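Local coordinates for protein glycosyltransferase Gtf1 (Streptococcus gordonii, PDB 5E9T) that is a GT-B-type glycosyltransferase that carries an extended beta-sheet domain and assembles with the stabilizing protein Gtf2, at residues E244-N249 / D424-N429. The protein carries 1 engineered substitution. Residues are numbered along the deposited sequence; the frame is centred on the assembly and turned at random.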
ATOM      1  N   GLU A 244     -33.541 -12.116  -4.974  1.00 29.62           N
ATOM      2  CA  GLU A 244     -33.446 -12.210  -6.424  1.00 37.22           C
ATOM      3  C   GLU A 244     -32.089 -11.682  -6.861  1.00 41.36           C
ATOM      4  O   GLU A 244     -31.662 -10.597  -6.449  1.00 44.02           O
ATOM      5  CB  GLU A 244     -34.575 -11.459  -7.132  1.00 41.54           C
ATOM      6  CG  GLU A 244     -34.376 -11.399  -8.653  1.00 54.57           C
ATOM      7  CD  GLU A 244     -35.040 -12.559  -9.399  1.00 65.95           C
ATOM      8  OE1 GLU A 244     -35.732 -12.313 -10.397  1.00 71.80           O
ATOM      9  OE2 GLU A 244     -34.854 -13.715  -8.997  1.00 64.51           O
ATOM     10  N   HIS A 245     -31.413 -12.466  -7.694  1.00 36.35           N
ATOM     11  CA  HIS A 245     -30.000 -12.308  -7.987  1.00 31.00           C
ATOM     12  C   HIS A 245     -29.717 -11.426  -9.194  1.00 34.02           C
ATOM     13  O   HIS A 245     -28.548 -11.275  -9.562  1.00 40.45           O
ATOM     14  CB  HIS A 245     -29.383 -13.681  -8.221  1.00 33.17           C
ATOM     15  CG  HIS A 245     -29.959 -14.386  -9.406  1.00 40.18           C
ATOM     16  ND1 HIS A 245     -31.287 -14.749  -9.481  1.00 44.70           N
ATOM     17  CD2 HIS A 245     -29.398 -14.775 -10.574  1.00 44.09           C
ATOM     18  CE1 HIS A 245     -31.517 -15.338 -10.639  1.00 45.80           C
ATOM     19  NE2 HIS A 245     -30.385 -15.370 -11.321  1.00 45.63           N
ATOM     20  N   PHE A 246     -30.735 -10.859  -9.834  1.00 35.88           N
ATOM     21  CA  PHE A 246     -30.464 -10.025 -10.996  1.00 40.18           C
ATOM     22  C   PHE A 246     -31.585  -9.015 -11.179  1.00 45.29           C
ATOM     23  O   PHE A 246     -32.718  -9.239 -10.747  1.00 56.97           O
ATOM     24  CB  PHE A 246     -30.286 -10.875 -12.261  1.00 40.15           C
ATOM     25  CG  PHE A 246     -31.574 -11.334 -12.878  1.00 43.91           C
ATOM     26  CD1 PHE A 246     -32.291 -12.382 -12.325  1.00 44.29           C
ATOM     27  CD2 PHE A 246     -32.052 -10.737 -14.034  1.00 45.36           C
ATOM     28  CE1 PHE A 246     -33.476 -12.814 -12.904  1.00 43.45           C
ATOM     29  CE2 PHE A 246     -33.229 -11.167 -14.617  1.00 43.56           C
ATOM     30  CZ  PHE A 246     -33.944 -12.203 -14.050  1.00 39.65           C
ATOM     31  N   SER A 247     -31.246  -7.900 -11.822  1.00 45.33           N
ATOM     32  CA  SER A 247     -32.219  -6.879 -12.194  1.00 56.21           C
ATOM     33  C   SER A 247     -32.674  -7.154 -13.621  1.00 61.65           C
ATOM     34  O   SER A 247     -31.901  -6.988 -14.571  1.00 67.89           O
ATOM     35  CB  SER A 247     -31.619  -5.481 -12.068  1.00 59.49           C
ATOM     36  OG  SER A 247     -32.455  -4.516 -12.684  1.00 55.33           O
ATOM     37  N   GLU A 248     -33.935  -7.560 -13.770  1.00 58.86           N
ATOM     38  CA  GLU A 248     -34.438  -7.948 -15.081  1.00 58.20           C
ATOM     39  C   GLU A 248     -34.765  -6.730 -15.936  1.00 58.38           C
ATOM     40  O   GLU A 248     -34.531  -6.737 -17.149  1.00 67.10           O
ATOM     41  CB  GLU A 248     -35.665  -8.841 -14.916  1.00 63.68           C
ATOM     42  CG  GLU A 248     -36.610  -8.863 -16.085  1.00 70.24           C
ATOM     43  CD  GLU A 248     -37.943  -9.469 -15.699  1.00 74.34           C
ATOM     44  OE1 GLU A 248     -38.576  -8.943 -14.774  1.00 77.87           O
ATOM     45  OE2 GLU A 248     -38.346 -10.472 -16.302  1.00 76.68           O
ATOM     46  N   ASN A 249     -35.284  -5.670 -15.317  1.00 53.69           N
ATOM     47  CA  ASN A 249     -35.649  -4.476 -16.069  1.00 62.52           C
ATOM     48  C   ASN A 249     -34.434  -3.819 -16.711  1.00 59.70           C
ATOM     49  O   ASN A 249     -34.555  -3.184 -17.763  1.00 68.37           O
ATOM     50  CB  ASN A 249     -36.367  -3.487 -15.154  1.00 76.07           C
ATOM     51  CG  ASN A 249     -37.861  -3.720 -15.101  1.00 83.72           C
ATOM     52  OD1 ASN A 249     -38.625  -2.834 -14.720  1.00 85.60           O
ATOM     53  ND2 ASN A 249     -38.289  -4.912 -15.489  1.00 85.42           N
ATOM     54  N   ASP A 424     -48.007 -14.231 -10.092  1.00 65.67           N
ATOM     55  CA  ASP A 424     -47.084 -15.170 -10.710  1.00 65.70           C
ATOM     56  C   ASP A 424     -45.792 -14.385 -10.876  1.00 63.45           C
ATOM     57  O   ASP A 424     -45.611 -13.648 -11.850  1.00 67.17           O
ATOM     58  CB  ASP A 424     -47.640 -15.681 -12.037  1.00 65.56           C
ATOM     59  CG  ASP A 424     -46.743 -16.709 -12.697  1.00 63.70           C
ATOM     60  OD1 ASP A 424     -45.926 -17.335 -11.992  1.00 64.07           O
ATOM     61  OD2 ASP A 424     -46.865 -16.898 -13.927  1.00 63.89           O
ATOM     62  N   VAL A 425     -44.876 -14.599  -9.935  1.00 55.52           N
ATOM     63  CA  VAL A 425     -43.639 -13.837  -9.816  1.00 49.49           C
ATOM     64  C   VAL A 425     -42.647 -14.709  -9.065  1.00 50.77           C
ATOM     65  O   VAL A 425     -43.029 -15.562  -8.260  1.00 52.84           O
ATOM     66  CB  VAL A 425     -43.833 -12.481  -9.087  1.00 45.90           C
ATOM     67  CG1 VAL A 425     -44.474 -11.434  -9.998  1.00 46.21           C
ATOM     68  CG2 VAL A 425     -44.654 -12.665  -7.813  1.00 44.52           C
ATOM     69  N   ARG A 426     -41.367 -14.487  -9.326  1.00 50.65           N
ATOM     70  CA  ARG A 426     -40.308 -15.242  -8.671  1.00 43.84           C
ATOM     71  C   ARG A 426     -40.226 -14.802  -7.211  1.00 49.13           C
ATOM     72  O   ARG A 426     -40.264 -13.606  -6.938  1.00 51.72           O
ATOM     73  CB  ARG A 426     -38.990 -15.004  -9.401  1.00 37.72           C
ATOM     74  CG  ARG A 426     -39.109 -15.214 -10.904  1.00 31.20           C
ATOM     75  CD  ARG A 426     -37.826 -14.877 -11.645  1.00 29.87           C
ATOM     76  NE  ARG A 426     -37.504 -13.455 -11.581  1.00 31.08           N
ATOM     77  CZ  ARG A 426     -37.838 -12.569 -12.515  1.00 34.29           C
ATOM     78  NH1 ARG A 426     -38.504 -12.960 -13.592  1.00 34.97           N
ATOM     79  NH2 ARG A 426     -37.499 -11.295 -12.375  1.00 38.64           N
ATOM     80  N   TYR A 427     -40.113 -15.734  -6.266  1.00 50.11           N
ATOM     81  CA  TYR A 427     -39.964 -17.172  -6.489  1.00 47.58           C
ATOM     82  C   TYR A 427     -40.998 -17.956  -5.713  1.00 52.63           C
ATOM     83  O   TYR A 427     -41.670 -18.824  -6.266  1.00 61.19           O
ATOM     84  CB  TYR A 427     -38.569 -17.652  -6.109  1.00 48.05           C
ATOM     85  CG  TYR A 427     -37.573 -17.306  -7.162  1.00 54.74           C
ATOM     86  CD1 TYR A 427     -36.703 -16.253  -6.991  1.00 62.61           C
ATOM     87  CD2 TYR A 427     -37.550 -17.995  -8.364  1.00 56.33           C
ATOM     88  CE1 TYR A 427     -35.807 -15.921  -7.963  1.00 66.70           C
ATOM     89  CE2 TYR A 427     -36.664 -17.659  -9.349  1.00 56.27           C
ATOM     90  CZ  TYR A 427     -35.787 -16.624  -9.142  1.00 65.24           C
ATOM     91  OH  TYR A 427     -34.883 -16.285 -10.115  1.00 73.52           O
ATOM     92  N   GLY A 428     -41.040 -17.703  -4.408  1.00 52.49           N
ATOM     93  CA  GLY A 428     -41.847 -18.471  -3.481  1.00 52.87           C
ATOM     94  C   GLY A 428     -43.258 -18.782  -3.936  1.00 49.30           C
ATOM     95  O   GLY A 428     -43.715 -19.912  -3.751  1.00 44.08           O
ATOM     96  N   ASN A 429     -43.955 -17.820  -4.549  1.00 51.32           N
ATOM     97  CA  ASN A 429     -45.281 -18.117  -5.088  1.00 51.95           C
ATOM     98  C   ASN A 429     -45.206 -19.204  -6.154  1.00 59.35           C
ATOM     99  O   ASN A 429     -45.930 -20.204  -6.090  1.00 59.19           O
ATOM    100  CB  ASN A 429     -45.925 -16.847  -5.645  1.00 46.39           C
ATOM    101  CG  ASN A 429     -46.405 -15.912  -4.553  1.00 51.63           C
ATOM    102  OD1 ASN A 429     -46.180 -16.161  -3.369  1.00 51.43           O
ATOM    103  ND2 ASN A 429     -47.074 -14.831  -4.944  1.00 59.34           N
TER
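E244 and R426 bring the two backbones nearest each other, their CA atoms 7.8 Å apart, and only side chains bridge the gap. The E244 carboxylate is nearly parallel to the R426 guanidinium, the planes 9° apart, and meets it near its edge, where OE1 of E244 serves as a shared acceptor. It forms a salt bridge with NE of R426, modelled as a very short 2.4 Å hydrogen bond that at 2.92 Å resolution carries no weight as a measure of strength, and takes a weak second bond from NH2 of R426. The arginine chain bends at chi3 (-66°), which turns NE toward the E244 carboxylate. At the guanidinium edge, OE1 of E248 reaches NH2 of R426 at 3.5 Å, a longer salt bridge, with its carboxylate turned 79° from the guanidinium plane. The two acids would offset the arginine's charge. CZ of F246 sits over one guanidinium face, offset toward the rim, 4.0 Å from NH2 of R426. Y427, reached through a cis peptide bond, offers its OH to OE2 of E244, whose position is less certain. CB of R426 covers the centre of one face of the tyrosine ring, and CE1 of H245 approaches OH of Y427 at 3.5 Å with the hydroxyl near the imidazole plane. NE2 of H245 is held by Q289. The contact thus joins the two Rossmann-like halves of a GT-B fold: residues 244-249 follow strand 236-241 of one parallel sheet, whereas 424-427 link strand 420-423 of the other to helix 428-432, with Y427 at its N-cap and packed on helix 280-293.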